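Local coordinates for protein aspartate aminotransferase (Giardia lamblia, PDB 3MEB) that probably catalyses the pyridoxal-phosphate-dependent transfer of an amino group from L-aspartate to 2-oxoglutarate, giving oxaloacetate and L-glutamate, at residues Cys123-Gly128 and Leu132-Glu137; Phe257-Phe262 and Val269-Ser274; Gly287-Val292 and Ser312-Gln317. One frame throughout, in Å; residues are numbered along the deposited sequence. Where two conformers were deposited one is given.

Contact 1. Residues Cys123-Gly128 and Leu132-Glu137; sequences CQSLSG and LHIGFE. With SO4 (sulfate ion), chain E.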
ATOM      1  N   CYS A 123       8.995  -7.221   8.506  1.00  2.00           N
ATOM      2  CA  CYS A 123       8.707  -5.913   7.907  1.00  2.00           C
ATOM      3  C   CYS A 123       7.209  -5.791   7.681  1.00  2.00           C
ATOM      4  O   CYS A 123       6.608  -6.647   7.025  1.00  2.00           O
ATOM      5  CB  CYS A 123       9.459  -5.761   6.570  1.00  2.00           C
ATOM      6  SG  CYS A 123       9.265  -4.232   5.660  1.00  2.33           S
ATOM      7  N   GLN A 124       6.623  -4.732   8.230  1.00  2.00           N
ATOM      8  CA  GLN A 124       5.246  -4.414   7.961  1.00  2.00           C
ATOM      9  C   GLN A 124       4.997  -4.320   6.481  1.00  2.12           C
ATOM     10  O   GLN A 124       5.843  -3.818   5.717  1.00  2.00           O
ATOM     11  CB  GLN A 124       4.847  -3.069   8.588  1.00  2.00           C
ATOM     12  CG  GLN A 124       3.367  -2.787   8.505  1.00  3.78           C
ATOM     13  CD  GLN A 124       2.969  -1.566   9.306  1.00  2.00           C
ATOM     14  OE1 GLN A 124       3.628  -1.233  10.293  1.00  3.30           O
ATOM     15  NE2 GLN A 124       1.958  -0.848   8.841  1.00  2.96           N
ATOM     16  N   SER A 125       3.842  -4.811   6.075  1.00  2.00           N
ATOM     17  CA  SER A 125       3.430  -4.648   4.696  1.00  2.27           C
ATOM     18  C   SER A 125       1.945  -4.426   4.593  1.00  2.19           C
ATOM     19  O   SER A 125       1.276  -4.340   5.602  1.00  2.00           O
ATOM     20  CB  SER A 125       3.901  -5.815   3.828  1.00  2.00           C
ATOM     21  OG  SER A 125       3.715  -5.495   2.478  1.00  5.99           O
ATOM     22  N   LEU A 126       1.439  -4.265   3.370  1.00  2.47           N
ATOM     23  CA  LEU A 126       0.044  -3.930   3.164  1.00  2.39           C
ATOM     24  C   LEU A 126      -0.834  -5.193   3.196  1.00  3.30           C
ATOM     25  O   LEU A 126      -1.233  -5.739   2.157  1.00  2.64           O
ATOM     26  CB  LEU A 126      -0.123  -3.185   1.848  1.00  3.42           C
ATOM     27  CG  LEU A 126       0.381  -1.753   1.910  1.00  4.08           C
ATOM     28  CD1 LEU A 126       0.472  -1.301   0.491  1.00  7.21           C
ATOM     29  CD2 LEU A 126      -0.516  -0.806   2.711  1.00  5.56           C
ATOM     30  N   SER A 127      -1.100  -5.640   4.419  1.00  2.69           N
ATOM     31  CA  SER A 127      -1.839  -6.861   4.702  1.00  2.45           C
ATOM     32  C   SER A 127      -1.265  -8.066   3.969  1.00  2.17           C
ATOM     33  O   SER A 127      -0.092  -8.069   3.551  1.00  3.16           O
ATOM     34  CB  SER A 127      -3.335  -6.640   4.392  1.00  2.93           C
ATOM     35  OG  SER A 127      -4.152  -7.576   5.072  1.00  4.86           O
ATOM     36  N   GLY A 128      -2.096  -9.083   3.794  1.00  2.00           N
ATOM     37  CA  GLY A 128      -1.659 -10.305   3.159  1.00  2.03           C
ATOM     38  C   GLY A 128      -1.124 -10.108   1.758  1.00  2.00           C
ATOM     39  O   GLY A 128      -0.083 -10.664   1.391  1.00  2.00           O
ATOM     40  N   LEU A 132       2.598 -10.723   0.334  1.00  2.00           N
ATOM     41  CA  LEU A 132       2.909 -11.674  -0.748  1.00  2.00           C
ATOM     42  C   LEU A 132       3.656 -11.012  -1.865  1.00  2.00           C
ATOM     43  O   LEU A 132       4.611 -11.570  -2.369  1.00  2.44           O
ATOM     44  CB  LEU A 132       1.629 -12.299  -1.336  1.00  2.00           C
ATOM     45  CG  LEU A 132       0.793 -13.193  -0.399  1.00  2.23           C
ATOM     46  CD1 LEU A 132      -0.668 -13.243  -0.846  1.00  2.00           C
ATOM     47  CD2 LEU A 132       1.432 -14.643  -0.252  1.00  2.47           C
ATOM     48  N   HIS A 133       3.160  -9.870  -2.323  1.00  2.00           N
ATOM     49  CA  HIS A 133       3.874  -9.113  -3.329  1.00  2.00           C
ATOM     50  C   HIS A 133       5.366  -8.937  -2.980  1.00  2.00           C
ATOM     51  O   HIS A 133       6.235  -9.322  -3.766  1.00  2.00           O
ATOM     52  CB  HIS A 133       3.217  -7.757  -3.629  1.00  2.00           C
ATOM     53  CG  HIS A 133       4.036  -6.894  -4.529  1.00  2.00           C
ATOM     54  ND1 HIS A 133       4.242  -7.188  -5.864  1.00  2.00           N
ATOM     55  CD2 HIS A 133       4.729  -5.758  -4.281  1.00  2.00           C
ATOM     56  CE1 HIS A 133       5.037  -6.274  -6.392  1.00  2.00           C
ATOM     57  NE2 HIS A 133       5.354  -5.400  -5.453  1.00  2.00           N
ATOM     58  N   ILE A 134       5.626  -8.344  -1.827  1.00  2.00           N
ATOM     59  CA  ILE A 134       6.996  -7.998  -1.422  1.00  2.00           C
ATOM     60  C   ILE A 134       7.836  -9.257  -1.180  1.00  2.00           C
ATOM     61  O   ILE A 134       9.021  -9.297  -1.552  1.00  2.00           O
ATOM     62  CB  ILE A 134       7.026  -7.070  -0.176  1.00  2.00           C
ATOM     63  CG1 ILE A 134       6.446  -5.699  -0.537  1.00  2.00           C
ATOM     64  CG2 ILE A 134       8.477  -6.900   0.357  1.00  2.00           C
ATOM     65  CD1 ILE A 134       7.296  -4.896  -1.555  1.00  2.00           C
ATOM     66  N   GLY A 135       7.201 -10.289  -0.628  1.00  2.00           N
ATOM     67  CA  GLY A 135       7.883 -11.544  -0.359  1.00  2.00           C
ATOM     68  C   GLY A 135       8.190 -12.324  -1.644  1.00  2.00           C
ATOM     69  O   GLY A 135       9.312 -12.827  -1.831  1.00  2.00           O
ATOM     70  N   PHE A 136       7.239 -12.348  -2.577  1.00  2.00           N
ATOM     71  CA  PHE A 136       7.488 -12.935  -3.919  1.00  2.00           C
ATOM     72  C   PHE A 136       8.658 -12.233  -4.635  1.00  2.00           C
ATOM     73  O   PHE A 136       9.578 -12.885  -5.202  1.00  2.45           O
ATOM     74  CB  PHE A 136       6.230 -12.846  -4.788  1.00  2.00           C
ATOM     75  CG  PHE A 136       5.153 -13.840  -4.452  1.00  2.18           C
ATOM     76  CD1 PHE A 136       5.120 -14.518  -3.237  1.00  5.94           C
ATOM     77  CD2 PHE A 136       4.115 -14.065  -5.355  1.00  3.19           C
ATOM     78  CE1 PHE A 136       4.078 -15.399  -2.942  1.00  4.84           C
ATOM     79  CE2 PHE A 136       3.084 -14.934  -5.051  1.00  3.39           C
ATOM     80  CZ  PHE A 136       3.067 -15.594  -3.854  1.00  3.47           C
ATOM     81  N   GLU A 137       8.618 -10.905  -4.651  1.00  2.00           N
ATOM     82  CA  GLU A 137       9.663 -10.120  -5.268  1.00  2.00           C
ATOM     83  C   GLU A 137      10.989 -10.292  -4.523  1.00  2.00           C
ATOM     84  O   GLU A 137      12.051 -10.385  -5.146  1.00  2.00           O
ATOM     85  CB  GLU A 137       9.288  -8.633  -5.312  1.00  2.13           C
ATOM     86  CG  GLU A 137      10.380  -7.725  -5.838  1.00  2.00           C
ATOM     87  CD  GLU A 137      10.002  -6.259  -5.755  1.00  2.00           C
ATOM     88  OE1 GLU A 137       9.501  -5.786  -4.686  1.00  2.00           O
ATOM     89  OE2 GLU A 137      10.250  -5.558  -6.753  1.00  2.90           O
TER
HETATM   90  S   SO4 E 500      -5.623  -9.230   2.435  0.75 12.73           S
HETATM   91  O1  SO4 E 500      -4.835 -10.019   3.353  0.75 12.76           O
HETATM   92  O2  SO4 E 500      -6.508 -10.145   1.753  0.75 14.33           O
HETATM   93  O3  SO4 E 500      -6.461  -8.277   3.159  0.75 11.53           O
HETATM   94  O4  SO4 E 500      -4.772  -8.602   1.443  0.75  8.92           O
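The corner between strand 120-125 and helix 127-142, at the phosphate end of the cofactor pocket, brings Gly128 against Leu132 and Ser125 against Ile134. Leu132 N donates to Gly128 O over 2.9 Å in the i to i+4 pattern of the helix; the bond is fairly straight at 157°, its donor tilted 21° from the carbonyl plane. The same oxygen is covered by the leucine side chain: chi1 of -65° keeps CG beside the backbone N, and Leu132 CG comes to 3.2 Å from Gly128 O, with CD1 alongside. One turn further on, the Phe136 ring has Leu132 CB over one face, offset toward the rim. Nearer the strand the fit is looser, with Ser125 OG 4.1 Å from Ile134 CG1. Between the two lies an inverse gamma turn centred on Leu126, with a weak bond from Ser127 N to Ser125 O. It leads the chain from the sheet into the pyridoxal phosphate pocket, to which Ser127 and Gly128 belong; a sulfate ion, probably from the crystallisation liquor, also lies here. Gly128 N makes a weak, bent bond to sulfate O1 (2.9 Å), and the lack of a side chain at Gly128 leaves room for that oxygen. Ser127 OG stands 3.1 Å from sulfate O1. Thr129, Ser276 and Arg285 of the same chain and Tyr90 of the second subunit also bond the ion, so its negative charge is met by hydroxyls and an arginine drawn from two chains.

Contact 2. Residues Phe257-Phe262 and Val269-Ser274; sequences FAVRMF and VLVAQS. With SO4 (sulfate ion), chain E.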
ATOM      1  N   PHE A 257       0.730 -24.065  14.098  1.00  5.05           N
ATOM      2  CA  PHE A 257       1.489 -25.317  14.184  1.00  5.42           C
ATOM      3  C   PHE A 257       2.548 -25.527  13.098  1.00  4.92           C
ATOM      4  O   PHE A 257       3.726 -25.780  13.400  1.00  3.44           O
ATOM      5  CB  PHE A 257       0.549 -26.524  14.162  1.00  5.64           C
ATOM      6  CG  PHE A 257       1.276 -27.840  14.175  1.00  9.64           C
ATOM      7  CD1 PHE A 257       1.394 -28.605  13.007  1.00 10.09           C
ATOM      8  CD2 PHE A 257       1.881 -28.301  15.350  1.00 12.81           C
ATOM      9  CE1 PHE A 257       2.073 -29.815  13.005  1.00 10.87           C
ATOM     10  CE2 PHE A 257       2.564 -29.510  15.362  1.00 14.23           C
ATOM     11  CZ  PHE A 257       2.656 -30.271  14.172  1.00 12.95           C
ATOM     12  N   ALA A 258       2.129 -25.416  11.840  1.00  3.74           N
ATOM     13  CA  ALA A 258       2.955 -25.839  10.709  1.00  3.79           C
ATOM     14  C   ALA A 258       4.118 -24.910  10.575  1.00  3.23           C
ATOM     15  O   ALA A 258       5.200 -25.331  10.243  1.00  4.51           O
ATOM     16  CB  ALA A 258       2.105 -25.868   9.396  1.00  3.66           C
ATOM     17  N   VAL A 259       3.862 -23.627  10.804  1.00  3.71           N
ATOM     18  CA  VAL A 259       4.885 -22.575  10.686  1.00  2.60           C
ATOM     19  C   VAL A 259       5.914 -22.777  11.813  1.00  3.00           C
ATOM     20  O   VAL A 259       7.128 -22.812  11.543  1.00  2.00           O
ATOM     21  CB  VAL A 259       4.304 -21.163  10.804  1.00  2.00           C
ATOM     22  CG1 VAL A 259       5.453 -20.089  10.769  1.00  3.03           C
ATOM     23  CG2 VAL A 259       3.206 -20.875   9.711  1.00  2.00           C
ATOM     24  N   ARG A 260       5.433 -22.920  13.055  1.00  2.20           N
ATOM     25  CA  ARG A 260       6.336 -23.074  14.216  1.00  2.78           C
ATOM     26  C   ARG A 260       7.180 -24.364  14.144  1.00  3.18           C
ATOM     27  O   ARG A 260       8.405 -24.323  14.393  1.00  3.71           O
ATOM     28  CB  ARG A 260       5.570 -22.946  15.539  1.00  2.83           C
ATOM     29  CG  ARG A 260       4.992 -21.533  15.722  1.00  3.95           C
ATOM     30  CD  ARG A 260       4.368 -21.338  17.072  1.00  4.24           C
ATOM     31  NE  ARG A 260       3.452 -20.204  17.101  1.00  3.05           N
ATOM     32  CZ  ARG A 260       2.841 -19.766  18.207  1.00  2.27           C
ATOM     33  NH1 ARG A 260       3.056 -20.342  19.367  1.00  2.37           N
ATOM     34  NH2 ARG A 260       2.001 -18.764  18.162  1.00  2.00           N
ATOM     35  N   MET A 261       6.539 -25.475  13.773  1.00  3.08           N
ATOM     36  CA  MET A 261       7.237 -26.750  13.584  0.50  3.32           C
ATOM     37  C   MET A 261       8.319 -26.683  12.519  1.00  2.84           C
ATOM     38  O   MET A 261       9.418 -27.184  12.713  1.00  2.96           O
ATOM     39  CB  MET A 261       6.259 -27.866  13.217  0.50  3.44           C
ATOM     40  CG  MET A 261       6.965 -29.201  13.041  0.50  4.16           C
ATOM     41  SD  MET A 261       5.878 -30.588  12.797  0.50  6.34           S
ATOM     42  CE  MET A 261       5.052 -30.092  11.281  0.50  2.00           C
ATOM     43  N   PHE A 262       8.011 -26.074  11.386  1.00  2.94           N
ATOM     44  CA  PHE A 262       8.987 -25.939  10.309  1.00  2.85           C
ATOM     45  C   PHE A 262      10.182 -25.105  10.775  1.00  3.11           C
ATOM     46  O   PHE A 262      11.322 -25.485  10.533  1.00  2.66           O
ATOM     47  CB  PHE A 262       8.345 -25.323   9.061  1.00  3.01           C
ATOM     48  CG  PHE A 262       7.725 -26.325   8.115  1.00  2.37           C
ATOM     49  CD1 PHE A 262       7.192 -27.523   8.551  1.00  2.00           C
ATOM     50  CD2 PHE A 262       7.611 -26.018   6.760  1.00  4.09           C
ATOM     51  CE1 PHE A 262       6.624 -28.429   7.631  1.00  4.63           C
ATOM     52  CE2 PHE A 262       7.043 -26.918   5.857  1.00  4.07           C
ATOM     53  CZ  PHE A 262       6.551 -28.136   6.305  1.00  2.72           C
ATOM     54  N   VAL A 269      11.822 -20.294   6.186  1.00  2.53           N
ATOM     55  CA  VAL A 269      10.462 -19.920   5.795  1.00  2.00           C
ATOM     56  C   VAL A 269      10.286 -18.434   5.569  1.00  2.00           C
ATOM     57  O   VAL A 269      11.054 -17.611   6.088  1.00  2.33           O
ATOM     58  CB  VAL A 269       9.435 -20.373   6.845  1.00  2.69           C
ATOM     59  CG1 VAL A 269       9.754 -21.801   7.341  1.00  2.00           C
ATOM     60  CG2 VAL A 269       9.313 -19.364   7.984  1.00  2.36           C
ATOM     61  N   LEU A 270       9.313 -18.089   4.725  1.00  2.00           N
ATOM     62  CA  LEU A 270       8.674 -16.799   4.768  1.00  2.00           C
ATOM     63  C   LEU A 270       7.221 -16.978   5.258  1.00  2.00           C
ATOM     64  O   LEU A 270       6.608 -18.059   5.097  1.00  2.00           O
ATOM     65  CB  LEU A 270       8.699 -16.123   3.391  1.00  2.00           C
ATOM     66  CG  LEU A 270      10.060 -15.558   2.908  1.00  2.04           C
ATOM     67  CD1 LEU A 270      10.991 -16.594   2.403  1.00  3.87           C
ATOM     68  CD2 LEU A 270       9.801 -14.562   1.778  1.00  2.95           C
ATOM     69  N   VAL A 271       6.691 -15.928   5.869  1.00  2.00           N
ATOM     70  CA  VAL A 271       5.283 -15.879   6.290  1.00  2.00           C
ATOM     71  C   VAL A 271       4.720 -14.523   5.861  1.00  2.00           C
ATOM     72  O   VAL A 271       5.261 -13.453   6.243  1.00  2.00           O
ATOM     73  CB  VAL A 271       5.111 -16.031   7.803  1.00  2.00           C
ATOM     74  CG1 VAL A 271       3.665 -15.986   8.204  1.00  2.00           C
ATOM     75  CG2 VAL A 271       5.788 -17.366   8.338  1.00  2.00           C
ATOM     76  N   ALA A 272       3.643 -14.570   5.077  1.00  2.00           N
ATOM     77  CA  ALA A 272       2.857 -13.391   4.740  1.00  2.00           C
ATOM     78  C   ALA A 272       1.650 -13.408   5.669  1.00  2.00           C
ATOM     79  O   ALA A 272       0.778 -14.289   5.566  1.00  2.00           O
ATOM     80  CB  ALA A 272       2.424 -13.434   3.322  1.00  2.00           C
ATOM     81  N   GLN A 273       1.631 -12.494   6.613  1.00  2.00           N
ATOM     82  CA  GLN A 273       0.696 -12.550   7.756  1.00  2.00           C
ATOM     83  C   GLN A 273      -0.338 -11.437   7.664  1.00  2.00           C
ATOM     84  O   GLN A 273       0.031 -10.263   7.724  1.00  4.36           O
ATOM     85  CB  GLN A 273       1.504 -12.459   9.047  1.00  2.00           C
ATOM     86  CG  GLN A 273       0.646 -12.376  10.348  1.00  2.65           C
ATOM     87  CD  GLN A 273       1.487 -12.130  11.588  1.00  2.00           C
ATOM     88  OE1 GLN A 273       2.568 -11.536  11.515  1.00  3.87           O
ATOM     89  NE2 GLN A 273       0.979 -12.543  12.733  1.00  2.00           N
ATOM     90  N   SER A 274      -1.604 -11.785   7.472  1.00  2.00           N
ATOM     91  CA  SER A 274      -2.714 -10.802   7.348  1.00  2.00           C
ATOM     92  C   SER A 274      -3.501 -10.665   8.643  1.00  2.00           C
ATOM     93  O   SER A 274      -3.766 -11.671   9.322  1.00  2.00           O
ATOM     94  CB  SER A 274      -3.668 -11.244   6.223  1.00  2.00           C
ATOM     95  OG  SER A 274      -4.963 -10.627   6.306  1.00  2.49           O
TER
HETATM   96  S   SO4 E 500      -5.623  -9.230   2.435  0.75 12.73           S
HETATM   97  O1  SO4 E 500      -4.835 -10.019   3.353  0.75 12.76           O
HETATM   98  O2  SO4 E 500      -6.508 -10.145   1.753  0.75 14.33           O
HETATM   99  O3  SO4 E 500      -6.461  -8.277   3.159  0.75 11.53           O
HETATM  100  O4  SO4 E 500      -4.772  -8.602   1.443  0.75  8.92           O
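Phe262 turns its ring away from strand 269-274 and meets Val269 through the base of its side chain: Phe262 CB lies 4.2 Å from Val269 CG1. The ring itself packs edge-to-face with Trp224 and also meets Phe240, their planes at about 65°, so this aromatic cluster ties helix 257-264 to helix 221-234 and strand 237-242. One helical turn earlier, Val259 CG1 touches Val271 CG2 at 3.7 Å, the two side chains crossing obliquely. With chi1 at 176°, Val259 CG1 is placed opposite its backbone N, which points it at Val271. Val269 and Val271, alternate residues, both face the helix, as expected of an extended strand. Helix 257-264 lies on the connection between the parallel neighbouring strands 237-242 and 269-274, a beta-alpha-beta crossover of the large domain. Met107 and Phe108 of helix 97-108 pack on Val271 and Val259 from the same layer. At the far end of the strand, Ser274 OG stands 3.0 Å from sulfate O1, in the cofactor pocket. The meeting of helix and strand is wholly apolar, resting on the methyls of beta-branched valines and one methylene, and therefore on shape and burial rather than directed bonds.

Contact 3. Residues Gly287-Val292 and Ser312-Gln317; sequences GCLHVV and SGMTLQ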
ATOM      1  N   GLY A 287      -0.719  -5.890   7.755  1.00  2.10           N
ATOM      2  CA  GLY A 287      -0.125  -7.211   7.819  1.00  2.00           C
ATOM      3  C   GLY A 287       1.371  -7.100   8.015  1.00  2.00           C
ATOM      4  O   GLY A 287       1.899  -6.006   8.197  1.00  2.00           O
ATOM      5  N   CYS A 288       2.054  -8.246   7.985  1.00  2.00           N
ATOM      6  CA  CYS A 288       3.498  -8.295   8.196  1.00  2.00           C
ATOM      7  C   CYS A 288       4.105  -9.432   7.395  1.00  2.00           C
ATOM      8  O   CYS A 288       3.501 -10.529   7.309  1.00  2.96           O
ATOM      9  CB  CYS A 288       3.806  -8.510   9.667  1.00  2.00           C
ATOM     10  SG  CYS A 288       5.504  -8.108  10.175  1.00  2.00           S
ATOM     11  N   LEU A 289       5.288  -9.159   6.853  1.00  2.00           N
ATOM     12  CA  LEU A 289       6.120 -10.146   6.145  1.00  2.00           C
ATOM     13  C   LEU A 289       7.267 -10.572   7.065  1.00  2.00           C
ATOM     14  O   LEU A 289       7.943  -9.702   7.672  1.00  2.00           O
ATOM     15  CB  LEU A 289       6.683  -9.563   4.874  1.00  2.00           C
ATOM     16  CG  LEU A 289       7.532 -10.470   3.984  1.00  2.00           C
ATOM     17  CD1 LEU A 289       6.780 -11.791   3.628  1.00  2.00           C
ATOM     18  CD2 LEU A 289       7.916  -9.685   2.733  1.00  2.00           C
ATOM     19  N   HIS A 290       7.468 -11.877   7.189  1.00  2.00           N
ATOM     20  CA  HIS A 290       8.611 -12.422   7.948  1.00  2.00           C
ATOM     21  C   HIS A 290       9.451 -13.356   7.070  1.00  2.00           C
ATOM     22  O   HIS A 290       8.890 -14.117   6.291  1.00  2.00           O
ATOM     23  CB  HIS A 290       8.158 -13.228   9.121  1.00  2.00           C
ATOM     24  CG  HIS A 290       7.120 -12.571   9.984  1.00  2.00           C
ATOM     25  ND1 HIS A 290       7.433 -11.658  10.969  1.00  2.00           N
ATOM     26  CD2 HIS A 290       5.781 -12.767  10.063  1.00  2.05           C
ATOM     27  CE1 HIS A 290       6.329 -11.290  11.596  1.00  2.00           C
ATOM     28  NE2 HIS A 290       5.306 -11.959  11.079  1.00  2.16           N
ATOM     29  N   VAL A 291      10.771 -13.263   7.217  1.00  2.00           N
ATOM     30  CA  VAL A 291      11.704 -14.230   6.670  1.00  2.00           C
ATOM     31  C   VAL A 291      12.406 -14.782   7.908  1.00  2.00           C
ATOM     32  O   VAL A 291      12.931 -14.030   8.750  1.00  2.25           O
ATOM     33  CB  VAL A 291      12.755 -13.635   5.695  1.00  2.48           C
ATOM     34  CG1 VAL A 291      13.575 -14.739   5.094  1.00  2.07           C
ATOM     35  CG2 VAL A 291      12.108 -12.797   4.571  1.00  2.79           C
ATOM     36  N   VAL A 292      12.334 -16.089   8.086  1.00  2.00           N
ATOM     37  CA  VAL A 292      13.075 -16.751   9.189  1.00  2.00           C
ATOM     38  C   VAL A 292      14.201 -17.649   8.632  1.00  2.08           C
ATOM     39  O   VAL A 292      13.932 -18.740   8.095  1.00  2.00           O
ATOM     40  CB  VAL A 292      12.155 -17.602  10.037  1.00  2.00           C
ATOM     41  CG1 VAL A 292      12.901 -18.063  11.308  1.00  2.00           C
ATOM     42  CG2 VAL A 292      10.861 -16.847  10.385  1.00  2.00           C
ATOM     43  N   SER A 312      16.393  -4.705   5.466  1.00  2.00           N
ATOM     44  CA  SER A 312      16.853  -3.581   4.632  1.00  2.07           C
ATOM     45  C   SER A 312      16.449  -3.753   3.142  1.00  2.62           C
ATOM     46  O   SER A 312      16.034  -2.789   2.469  1.00  3.75           O
ATOM     47  CB  SER A 312      18.360  -3.360   4.835  1.00  2.00           C
ATOM     48  OG  SER A 312      19.174  -4.060   3.915  1.00  2.00           O
ATOM     49  N   GLY A 313      16.492  -4.983   2.635  1.00  2.48           N
ATOM     50  CA  GLY A 313      16.065  -5.225   1.246  1.00  2.48           C
ATOM     51  C   GLY A 313      14.557  -5.079   1.099  1.00  2.04           C
ATOM     52  O   GLY A 313      14.062  -4.426   0.157  1.00  2.00           O
ATOM     53  N   MET A 314      13.800  -5.690   2.009  1.00  2.05           N
ATOM     54  CA  MET A 314      12.315  -5.525   1.946  1.00  2.34           C
ATOM     55  C   MET A 314      11.922  -4.042   1.944  1.00  2.00           C
ATOM     56  O   MET A 314      11.050  -3.609   1.173  1.00  2.00           O
ATOM     57  CB  MET A 314      11.623  -6.257   3.107  1.00  2.00           C
ATOM     58  CG  MET A 314      11.764  -7.763   3.009  1.00  2.87           C
ATOM     59  SD  MET A 314      10.943  -8.705   4.301  1.00  4.91           S
ATOM     60  CE  MET A 314      12.198  -8.834   5.527  1.00  4.84           C
ATOM     61  N   THR A 315      12.564  -3.258   2.806  1.00  2.18           N
ATOM     62  CA  THR A 315      12.183  -1.837   2.950  1.00  2.35           C
ATOM     63  C   THR A 315      12.612  -1.025   1.737  1.00  2.30           C
ATOM     64  O   THR A 315      11.967  -0.026   1.370  1.00  2.00           O
ATOM     65  CB  THR A 315      12.679  -1.220   4.267  1.00  3.04           C
ATOM     66  OG1 THR A 315      14.107  -1.263   4.339  1.00  2.49           O
ATOM     67  CG2 THR A 315      12.020  -1.958   5.502  1.00  2.00           C
ATOM     68  N   LEU A 316      13.672  -1.459   1.074  1.00  2.00           N
ATOM     69  CA  LEU A 316      14.076  -0.809  -0.161  1.00  2.00           C
ATOM     70  C   LEU A 316      13.010  -1.107  -1.239  1.00  2.00           C
ATOM     71  O   LEU A 316      12.581  -0.219  -1.951  1.00  2.00           O
ATOM     72  CB  LEU A 316      15.448  -1.287  -0.605  1.00  2.00           C
ATOM     73  CG  LEU A 316      15.908  -0.780  -1.950  1.00  2.72           C
ATOM     74  CD1 LEU A 316      15.856   0.754  -2.094  1.00  2.00           C
ATOM     75  CD2 LEU A 316      17.290  -1.393  -2.206  1.00  2.00           C
ATOM     76  N   GLN A 317      12.546  -2.365  -1.301  1.00  2.00           N
ATOM     77  CA  GLN A 317      11.466  -2.716  -2.236  1.00  2.00           C
ATOM     78  C   GLN A 317      10.252  -1.851  -2.017  1.00  2.00           C
ATOM     79  O   GLN A 317       9.692  -1.255  -2.965  1.00  2.00           O
ATOM     80  CB  GLN A 317      11.080  -4.189  -2.085  1.00  2.00           C
ATOM     81  CG  GLN A 317      12.157  -5.186  -2.590  1.00  2.00           C
ATOM     82  CD  GLN A 317      11.840  -6.549  -2.099  1.00  4.80           C
ATOM     83  OE1 GLN A 317      12.628  -7.175  -1.353  1.00  7.14           O
ATOM     84  NE2 GLN A 317      10.642  -7.015  -2.432  1.00  3.04           N
TER
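Gln317 NE2, one turn along the helix from the methionine that reaches strand 287-292, is gripped by two acceptors of helix 127-142, the carboxylate oxygen Glu137 OE1 and the backbone oxygen Ile134 O. Glu137 OE1 also forms a salt bridge with Lys164 of the second subunit, which probably favours its charged form. The contact with the strand is made by Met314 alone among residues 312-317. Its sulfur meets Leu289, with Met314 SD 3.5 Å from Leu289 CD2 and slightly farther from CG. Leu289 holds CG opposite its backbone N (chi1 -178°), which carries the branch out from the strand to the sulfur. The chain of Met314 is extended at chi2 and bends at chi3 (-90°), which turns its terminal methyl toward Val291, so that Met314 CE lies 4.1 Å from Val291 CG2. Strand 287-292 is the one antiparallel member of the seven-stranded sheet of fold type I aminotransferases, between 120-125 and 269-274, and Leu289 and Val291 project from it on the side of helix 300-319. Between them His290 points its CB away from that helix. Ile134 and Phe138 of helix 127-142 pack into the same apolar layer as the methionine, Ile134 on Leu289 and Phe138 on Val291 and Met314.

All three contacts are buried and join helices to one sheet, where strand 287-292 of contact 3 runs between strand 120-125 of contact 1 and strand 269-274 of contact 2. Contacts 1 and 3 are close, their centres about 7 Å apart, and both reach the second subunit through several residues, contact 2 through Leu270; Cys123 N to Leu289 O, 2.8 Å, joins the strands of contacts 1 and 3. Contact 2 is farther off, about 14 Å from contact 1 and 15 Å from contact 3 between centres. Chemistry follows place: contact 1 relies on backbone polar groups where strand turns into helix, whereas contacts 2 and 3 are apolar. Contacts 1 and 2 both touch the sulfate; contact 3 does not.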